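Local coordinates for ferric iron-binding protein HitA (Pseudomonas aeruginosa PAO1, PDB 6IWF) that binds ferric iron and, as a member of the bacterial solute-binding proteins, probably hands it on to an uptake transporter, at residues 5-11 with 54-60; 65-69 with 94-98; 72-77 with 230-234. All coordinates share one frame; numbering follows the deposited sequence.

Contact 1 (5-11 with 54-60)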
loop_
_atom_site.group_PDB
_atom_site.type_symbol
_atom_site.label_atom_id
_atom_site.label_comp_id
_atom_site.label_asym_id
_atom_site.label_seq_id
_atom_site.Cartn_x
_atom_site.Cartn_y
_atom_site.Cartn_z
ATOM N N LEU A 5 11.115 16.203 15.365
ATOM C CA LEU A 5 11.270 14.941 14.645
ATOM C C LEU A 5 11.171 15.194 13.146
ATOM O O LEU A 5 10.399 16.046 12.698
ATOM C CB LEU A 5 10.195 13.936 15.062
ATOM C CG LEU A 5 10.264 13.285 16.443
ATOM C CD1 LEU A 5 9.128 12.274 16.639
ATOM C CD2 LEU A 5 11.616 12.618 16.662
ATOM N N THR A 6 11.956 14.450 12.373
ATOM C CA THR A 6 11.869 14.475 10.917
ATOM C C THR A 6 11.180 13.193 10.466
ATOM O O THR A 6 11.641 12.097 10.796
ATOM C CB THR A 6 13.250 14.600 10.276
ATOM O OG1 THR A 6 13.893 15.804 10.731
ATOM C CG2 THR A 6 13.123 14.648 8.759
ATOM N N LEU A 7 10.057 13.339 9.761
ATOM C CA LEU A 7 9.296 12.226 9.217
ATOM C C LEU A 7 9.536 12.168 7.717
ATOM O O LEU A 7 9.213 13.120 7.003
ATOM C CB LEU A 7 7.800 12.381 9.501
ATOM C CG LEU A 7 6.874 11.368 8.812
ATOM C CD1 LEU A 7 7.180 9.967 9.354
ATOM C CD2 LEU A 7 5.392 11.727 9.006
ATOM N N TYR A 8 10.098 11.059 7.247
ATOM C CA TYR A 8 10.166 10.765 5.817
ATOM C C TYR A 8 8.863 10.072 5.444
ATOM O O TYR A 8 8.627 8.932 5.859
ATOM C CB TYR A 8 11.369 9.877 5.495
ATOM C CG TYR A 8 12.681 10.625 5.332
ATOM C CD1 TYR A 8 12.873 11.875 5.913
ATOM C CD2 TYR A 8 13.727 10.077 4.600
ATOM C CE1 TYR A 8 14.069 12.553 5.770
ATOM C CE2 TYR A 8 14.933 10.757 4.452
ATOM C CZ TYR A 8 15.093 11.988 5.045
ATOM O OH TYR A 8 16.280 12.670 4.908
ATOM N N ASN A 9 8.006 10.755 4.666
ATOM C CA ASN A 9 6.648 10.278 4.415
ATOM C C ASN A 9 6.495 9.840 2.964
ATOM O O ASN A 9 6.356 10.678 2.062
ATOM C CB ASN A 9 5.592 11.333 4.749
ATOM C CG ASN A 9 4.198 10.845 4.424
ATOM O OD1 ASN A 9 3.918 9.655 4.553
ATOM N ND2 ASN A 9 3.324 11.746 3.956
ATOM N N GLY A 10 6.486 8.521 2.764
ATOM C CA GLY A 10 6.117 7.893 1.509
ATOM C C GLY A 10 4.642 7.605 1.355
ATOM O O GLY A 10 4.200 7.263 0.253
ATOM N N GLN A 11 3.865 7.718 2.431
ATOM C CA GLN A 11 2.416 7.618 2.331
ATOM C C GLN A 11 1.853 8.908 1.738
ATOM O O GLN A 11 2.577 9.864 1.469
ATOM C CB GLN A 11 1.781 7.345 3.692
ATOM C CG GLN A 11 1.205 5.952 3.861
ATOM C CD GLN A 11 -0.086 5.741 3.083
ATOM O OE1 GLN A 11 -0.388 6.466 2.134
ATOM N NE2 GLN A 11 -0.845 4.741 3.480
ATOM N N ALA A 54 16.534 11.728 9.092
ATOM C CA ALA A 54 15.273 11.019 9.278
ATOM C C ALA A 54 15.213 10.359 10.648
ATOM O O ALA A 54 16.150 9.676 11.070
ATOM C CB ALA A 54 15.092 9.964 8.186
ATOM N N ASP A 55 14.098 10.563 11.344
ATOM C CA ASP A 55 13.845 9.874 12.599
ATOM C C ASP A 55 12.863 8.722 12.444
ATOM O O ASP A 55 13.042 7.675 13.076
ATOM C CB ASP A 55 13.311 10.867 13.635
ATOM C CG ASP A 55 14.326 11.933 13.980
ATOM O OD1 ASP A 55 15.413 11.563 14.486
ATOM O OD2 ASP A 55 14.049 13.126 13.719
ATOM N N VAL A 56 11.844 8.909 11.607
ATOM C CA VAL A 56 10.783 7.938 11.359
ATOM C C VAL A 56 10.557 7.882 9.856
ATOM O O VAL A 56 10.567 8.917 9.180
ATOM C CB VAL A 56 9.479 8.317 12.101
ATOM C CG1 VAL A 56 8.326 7.394 11.711
ATOM C CG2 VAL A 56 9.695 8.284 13.617
ATOM N N LEU A 57 10.385 6.670 9.330
ATOM C CA LEU A 57 10.011 6.457 7.939
ATOM C C LEU A 57 8.614 5.859 7.888
ATOM O O LEU A 57 8.311 4.921 8.626
ATOM C CB LEU A 57 11.002 5.532 7.241
ATOM C CG LEU A 57 10.644 5.084 5.815
ATOM C CD1 LEU A 57 10.658 6.241 4.835
ATOM C CD2 LEU A 57 11.586 3.973 5.369
ATOM N N TYR A 58 7.773 6.395 7.008
ATOM C CA TYR A 58 6.389 5.957 6.856
ATOM C C TYR A 58 6.186 5.676 5.379
ATOM O O TYR A 58 6.378 6.578 4.558
ATOM C CB TYR A 58 5.446 7.060 7.351
ATOM C CG TYR A 58 3.960 6.761 7.398
ATOM C CD1 TYR A 58 3.456 5.467 7.340
ATOM C CD2 TYR A 58 3.057 7.808 7.513
ATOM C CE1 TYR A 58 2.069 5.237 7.406
ATOM C CE2 TYR A 58 1.696 7.591 7.573
ATOM C CZ TYR A 58 1.208 6.322 7.518
ATOM O OH TYR A 58 -0.155 6.153 7.585
ATOM N N THR A 59 5.874 4.424 5.030
ATOM C CA THR A 59 5.782 4.034 3.629
ATOM C C THR A 59 4.396 3.503 3.280
ATOM O O THR A 59 3.685 2.937 4.119
ATOM C CB THR A 59 6.820 2.969 3.260
ATOM O OG1 THR A 59 6.609 1.791 4.046
ATOM C CG2 THR A 59 8.239 3.500 3.460
ATOM N N GLU A 60 4.043 3.670 2.005
ATOM C CA GLU A 60 2.815 3.101 1.462
ATOM C C GLU A 60 2.854 1.578 1.441
ATOM O O GLU A 60 1.818 0.923 1.606
ATOM C CB GLU A 60 2.595 3.625 0.045
ATOM C CG GLU A 60 1.438 4.565 -0.111
ATOM C CD GLU A 60 0.990 4.654 -1.547
ATOM O OE1 GLU A 60 -0.185 4.337 -1.813
ATOM O OE2 GLU A 60 1.822 5.022 -2.404
#

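Contact 2 (65-69 with 94-98)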
loop_
_atom_site.group_PDB
_atom_site.type_symbol
_atom_site.label_atom_id
_atom_site.label_comp_id
_atom_site.label_asym_id
_atom_site.label_seq_id
_atom_site.Cartn_x
_atom_site.Cartn_y
_atom_site.Cartn_z
ATOM N N LEU A 65 10.628 -1.210 3.504
ATOM C CA LEU A 65 10.965 -1.455 4.902
ATOM C C LEU A 65 11.736 -2.755 5.049
ATOM O O LEU A 65 12.684 -2.835 5.841
ATOM C CB LEU A 65 9.702 -1.492 5.764
ATOM C CG LEU A 65 8.849 -0.230 5.753
ATOM C CD1 LEU A 65 7.522 -0.494 6.481
ATOM C CD2 LEU A 65 9.610 0.905 6.399
ATOM N N ILE A 66 11.335 -3.789 4.303
ATOM C CA ILE A 66 12.064 -5.047 4.343
ATOM C C ILE A 66 13.482 -4.829 3.842
ATOM O O ILE A 66 14.441 -5.365 4.409
ATOM C CB ILE A 66 11.311 -6.128 3.538
ATOM C CG1 ILE A 66 10.009 -6.497 4.271
ATOM C CG2 ILE A 66 12.179 -7.373 3.342
ATOM C CD1 ILE A 66 9.055 -7.299 3.445
ATOM N N ARG A 67 13.639 -3.972 2.820
ATOM C CA ARG A 67 14.968 -3.638 2.297
ATOM C C ARG A 67 15.818 -2.952 3.362
ATOM O O ARG A 67 16.945 -3.379 3.642
ATOM C CB ARG A 67 14.836 -2.746 1.051
ATOM C CG ARG A 67 16.158 -2.149 0.516
ATOM C CD ARG A 67 15.918 -0.942 -0.416
ATOM N NE ARG A 67 17.171 -0.299 -0.819
ATOM C CZ ARG A 67 17.257 0.893 -1.403
ATOM N NH1 ARG A 67 16.163 1.593 -1.662
ATOM N NH2 ARG A 67 18.444 1.391 -1.732
ATOM N N LEU A 68 15.282 -1.890 3.978
ATOM C CA LEU A 68 16.035 -1.142 4.981
ATOM C C LEU A 68 16.296 -1.978 6.227
ATOM O O LEU A 68 17.332 -1.812 6.890
ATOM C CB LEU A 68 15.276 0.132 5.355
ATOM C CG LEU A 68 15.178 1.203 4.266
ATOM C CD1 LEU A 68 14.551 2.443 4.843
ATOM C CD2 LEU A 68 16.533 1.539 3.712
ATOM N N ALA A 69 15.344 -2.841 6.594
ATOM C CA ALA A 69 15.556 -3.721 7.738
ATOM C C ALA A 69 16.698 -4.687 7.477
ATOM O O ALA A 69 17.543 -4.920 8.353
ATOM C CB ALA A 69 14.279 -4.496 8.060
ATOM N N GLY A 94 11.159 -7.312 14.196
ATOM C CA GLY A 94 10.531 -6.289 15.014
ATOM C C GLY A 94 11.073 -4.893 14.818
ATOM O O GLY A 94 11.024 -4.086 15.753
ATOM N N ASP A 95 11.594 -4.577 13.629
ATOM C CA ASP A 95 12.128 -3.244 13.372
ATOM C C ASP A 95 11.318 -2.474 12.341
ATOM O O ASP A 95 11.780 -1.454 11.837
ATOM C CB ASP A 95 13.601 -3.306 12.946
ATOM C CG ASP A 95 13.878 -4.401 11.943
ATOM O OD1 ASP A 95 12.916 -5.024 11.437
ATOM O OD2 ASP A 95 15.078 -4.642 11.664
ATOM N N TRP A 96 10.133 -2.953 11.992
ATOM C CA TRP A 96 9.146 -2.096 11.356
ATOM C C TRP A 96 7.789 -2.676 11.704
ATOM O O TRP A 96 7.689 -3.822 12.142
ATOM C CB TRP A 96 9.363 -1.975 9.838
ATOM C CG TRP A 96 9.249 -3.244 9.067
ATOM C CD1 TRP A 96 10.270 -4.067 8.692
ATOM C CD2 TRP A 96 8.045 -3.831 8.548
ATOM N NE1 TRP A 96 9.776 -5.138 7.981
ATOM C CE2 TRP A 96 8.415 -5.017 7.877
ATOM C CE3 TRP A 96 6.692 -3.477 8.603
ATOM C CZ2 TRP A 96 7.476 -5.861 7.262
ATOM C CZ3 TRP A 96 5.757 -4.314 7.985
ATOM C CH2 TRP A 96 6.158 -5.486 7.322
ATOM N N ILE A 97 6.746 -1.877 11.533
ATOM C CA ILE A 97 5.425 -2.287 11.994
ATOM C C ILE A 97 4.369 -1.793 11.020
ATOM O O ILE A 97 4.448 -0.673 10.508
ATOM C CB ILE A 97 5.143 -1.785 13.428
ATOM C CG1 ILE A 97 3.932 -2.509 14.006
ATOM C CG2 ILE A 97 5.005 -0.261 13.479
ATOM C CD1 ILE A 97 3.904 -2.472 15.544
ATOM N N GLY A 98 3.384 -2.646 10.758
ATOM C CA GLY A 98 2.294 -2.260 9.878
ATOM C C GLY A 98 1.385 -1.251 10.556
ATOM O O GLY A 98 1.168 -1.295 11.769
HETATM O O HOH W 1 16.343 -6.590 10.367
#

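Contact 3 (72-77 with 230-234)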
loop_
_atom_site.group_PDB
_atom_site.type_symbol
_atom_site.label_atom_id
_atom_site.label_comp_id
_atom_site.label_asym_id
_atom_site.label_seq_id
_atom_site.Cartn_x
_atom_site.Cartn_y
_atom_site.Cartn_z
ATOM N N GLY A 72 19.979 -3.310 8.150
ATOM C CA GLY A 72 20.289 -2.939 9.515
ATOM C C GLY A 72 20.051 -1.484 9.832
ATOM O O GLY A 72 20.561 -0.988 10.842
ATOM N N LEU A 73 19.277 -0.781 9.007
ATOM C CA LEU A 73 19.100 0.652 9.177
ATOM C C LEU A 73 17.955 1.014 10.120
ATOM O O LEU A 73 17.822 2.191 10.483
ATOM C CB LEU A 73 18.876 1.314 7.812
ATOM C CG LEU A 73 20.179 1.484 7.024
ATOM C CD1 LEU A 73 19.926 1.681 5.545
ATOM C CD2 LEU A 73 20.959 2.650 7.608
ATOM N N LEU A 74 17.148 0.043 10.531
ATOM C CA LEU A 74 15.954 0.301 11.328
ATOM C C LEU A 74 16.144 -0.165 12.768
ATOM O O LEU A 74 16.665 -1.262 13.021
ATOM C CB LEU A 74 14.745 -0.405 10.708
ATOM C CG LEU A 74 14.494 -0.066 9.238
ATOM C CD1 LEU A 74 13.196 -0.771 8.744
ATOM C CD2 LEU A 74 14.396 1.438 9.001
ATOM N N ALA A 75 15.695 0.667 13.709
ATOM C CA ALA A 75 15.794 0.350 15.130
ATOM C C ALA A 75 14.729 -0.663 15.532
ATOM O O ALA A 75 13.593 -0.608 15.060
ATOM C CB ALA A 75 15.633 1.623 15.964
ATOM N N LYS A 76 15.093 -1.579 16.431
ATOM C CA LYS A 76 14.089 -2.467 17.005
ATOM C C LYS A 76 13.024 -1.635 17.719
ATOM O O LYS A 76 13.332 -0.674 18.428
ATOM C CB LYS A 76 14.761 -3.467 17.960
ATOM C CG LYS A 76 13.927 -3.903 19.174
ATOM C CD LYS A 76 12.750 -4.816 18.823
ATOM C CE LYS A 76 12.337 -5.660 20.035
ATOM N NZ LYS A 76 11.352 -4.975 20.930
ATOM N N LEU A 77 11.760 -1.981 17.496
ATOM C CA LEU A 77 10.659 -1.257 18.117
ATOM C C LEU A 77 10.403 -1.761 19.536
ATOM O O LEU A 77 10.604 -2.937 19.847
ATOM C CB LEU A 77 9.386 -1.405 17.285
ATOM C CG LEU A 77 9.398 -0.676 15.941
ATOM C CD1 LEU A 77 8.217 -1.153 15.090
ATOM C CD2 LEU A 77 9.354 0.834 16.141
ATOM N N ALA A 230 8.683 2.871 10.709
ATOM C CA ALA A 230 9.895 2.407 11.368
ATOM C C ALA A 230 10.639 3.602 11.934
ATOM O O ALA A 230 10.507 4.720 11.441
ATOM C CB ALA A 230 10.802 1.632 10.398
ATOM N N VAL A 231 11.413 3.342 12.986
ATOM C CA VAL A 231 12.365 4.289 13.564
ATOM C C VAL A 231 13.743 4.029 12.965
ATOM O O VAL A 231 14.187 2.881 12.901
ATOM C CB VAL A 231 12.409 4.128 15.092
ATOM C CG1 VAL A 231 13.519 5.007 15.701
ATOM C CG2 VAL A 231 11.041 4.453 15.688
ATOM N N LEU A 232 14.443 5.090 12.563
ATOM C CA LEU A 232 15.778 4.916 11.999
ATOM C C LEU A 232 16.786 4.673 13.116
ATOM O O LEU A 232 16.752 5.339 14.155
ATOM C CB LEU A 232 16.190 6.139 11.176
ATOM C CG LEU A 232 15.643 6.261 9.752
ATOM C CD1 LEU A 232 15.966 4.999 8.949
ATOM C CD2 LEU A 232 14.143 6.560 9.721
ATOM N N LYS A 233 17.678 3.700 12.905
ATOM C CA LYS A 233 18.699 3.410 13.906
ATOM C C LYS A 233 19.578 4.623 14.169
ATOM O O LYS A 233 20.059 4.817 15.295
ATOM C CB LYS A 233 19.549 2.225 13.442
ATOM C CG LYS A 233 20.147 1.404 14.559
ATOM C CD LYS A 233 20.191 -0.066 14.175
ATOM C CE LYS A 233 21.472 -0.731 14.634
ATOM N NZ LYS A 233 21.411 -2.197 14.372
ATOM N N SER A 234 19.776 5.456 13.148
ATOM C CA SER A 234 20.612 6.645 13.219
ATOM C C SER A 234 19.957 7.811 13.954
ATOM O O SER A 234 20.628 8.821 14.186
ATOM C CB SER A 234 20.984 7.093 11.800
ATOM O OG SER A 234 19.840 7.551 11.087
HETATM O O HOH W 2 19.693 4.282 10.494
HETATM O O HOH W 3 11.733 0.619 13.679
#

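Contact 1 (5-11 with 54-60)
Asp55 bonds to Thr6 across the start of the strand pair. Its OD2 takes the amide N of Thr6 at 2.8 Å through the lone pair turned away from OD1, and the approach is nearly straight (166° at the hydrogen). The short acidic side chain thus serves as a backbone carbonyl would, while OD1 is held by the Ser235 hydroxyl.

Thr6 O is shared by two amides, Asp55 N at 2.9 Å and Val56 N at 3.3 Å. Next, Tyr8 gives its N to Val56 O and receives Tyr58 N at its own O. Gly10 N bonds Tyr58 O at 2.6 Å, and Gln11 N adds a weak bond to the same oxygen; glycine suits this place because a CB would point toward strand 56-59 and crowd that oxygen.

Strands 5-9 and 56-59 run parallel. Helix 13-27 links strand 4-9 to strand 30-35, and helix 38-48 carries the chain back past strand 4-9 to strand 56-59, two parallel crossovers of the beta-alpha-beta kind, as in the N-terminal lobe of type II periplasmic binding proteins.

The compact Ala54 methyl, CB, sits over the centre of the Tyr8 ring, 3.5 Å from its centroid, a CH-pi contact; the phenol OH reaches Glu48. On the sheet face shared with Leu7 and Val56, Gln11 CG lies over one face of the Tyr58 ring, offset toward the rim, a second CH-pi contact, and the bend at chi2 (-73°) turns the Gln11 amide off toward Glu60. Leu7 CD1 packs on Val56 CG1 at 3.7 Å.

At the carbonyl ends of the strands, Glu60 CG lies 3.5 Å from Gln11 OE1. Glu60 and Tyr196 bind ferric iron in HitA; in this iron-free chain Glu60 OE1 is hydrogen-bonded to the Tyr196 hydroxyl.

Contact 2 (65-69 with 94-98)
Asp95 and Ala69 are joined through a water that donates to both, 2.7 Å from Asp95 OD2 and 2.9 Å from Ala69 O. A carbonyl and a probably ionised carboxylate both lack a proton to offer, so the water's two hydrogens bridge them. The same carboxylate also meets apolar surface: Ala69 CB lies 3.7 Å from Asp95 OD1, and a methyl is small enough to let the loop come that near the last turn of helix 63-70.

The rest of the contact belongs to the indole of Trp96. Leu65 CB stands over one face of its five-membered ring, 3.9 Å from the centroid and 15° off the normal, a CH-pi contact, while Leu65 CD1 reaches Trp96 CE3 at 3.8 Å. Ile66 CG1 approaches the NE1 and CZ2 side obliquely. Ala69 CB comes to the ring edge, 4.1 Å from Trp96 CD1. With chi1 at 62°, Trp96 CG sits between its backbone N and carbonyl carbon, which swings the indole against the helix.

A broad flat ring suits a site where one helix face offers three branched or short aliphatic groups. The helix is seated mainly by apolar contact, with a single water-mediated polar tie at its C-terminal end.

Contact 3 (72-77 with 230-234)
Ala75 N meets Val231 O at 2.8 Å, and Lys233 N meets Leu73 O at 2.9 Å; these two nearly straight bonds fasten the loop 72-77 to the end of strand 224-231. Between them Leu74 and Leu232 make a single beta bridge, so the loop joins the strand for one step only and then departs.

The tight side is aliphatic. Leu74, its CG turned beside the backbone N (chi1 -55°), sends CD1 to 3.8 Å from Ala230 CB, and its CD2 lies 3.9 Å from Leu232 CD1. The small Ala230 admits the forked end of the leucine. Further along, the branches of Val231 divide the work: CG1 touches Ala75 CB, while CG2 meets Leu77 CD2 at 4.0 Å. On this inner side a water bridges Val231 N and Ala75 O.

The other side is wetter. Leu73 O, besides accepting Lys233 N, accepts a hydrogen bond from a water that in turn accepts one from Ser234 N. Here Lys233 lays its methylenes over the loop, with CD 3.5 Å from Gly72 O, a sensible place for a long chain whose charged end belongs at the surface; a crystal neighbour touches it, so its exact course may owe something to the lattice. Gly72, with phi 80°, closes helix 63-70 in a Schellman motif and starts the loop; at these backbone angles a side chain would be jammed against the preceding carbonyl oxygen.

Leu74 rests on Leu68 and Ala69 of helix 63-70, Val231 and Leu77 face helix 238-248, and strand 224-231 itself runs between strands 56-59 and 97-108.

Overall arrangement
All three contacts reach one mixed sheet. Contact 1 is buried, built largely from regular parallel strand bonds, and runs out to the iron site at Glu60. Contact 2 is also buried but has no direct polar link: helix 63-70, which follows strand 56-59, rests on an indole, and its Leu65 and Leu68 also pack on Leu57 of contact 1. Contact 3, only partly buried and away from the iron-binding residues, mixes two backbone bonds with water and a surface lysine. Backbone hydrogen bonds join contacts 1 and 3, Leu57 N to Ala230 O and Leu232 N to Asp55 O, and likewise contacts 2 and 3, Leu77 N to Gly94 O.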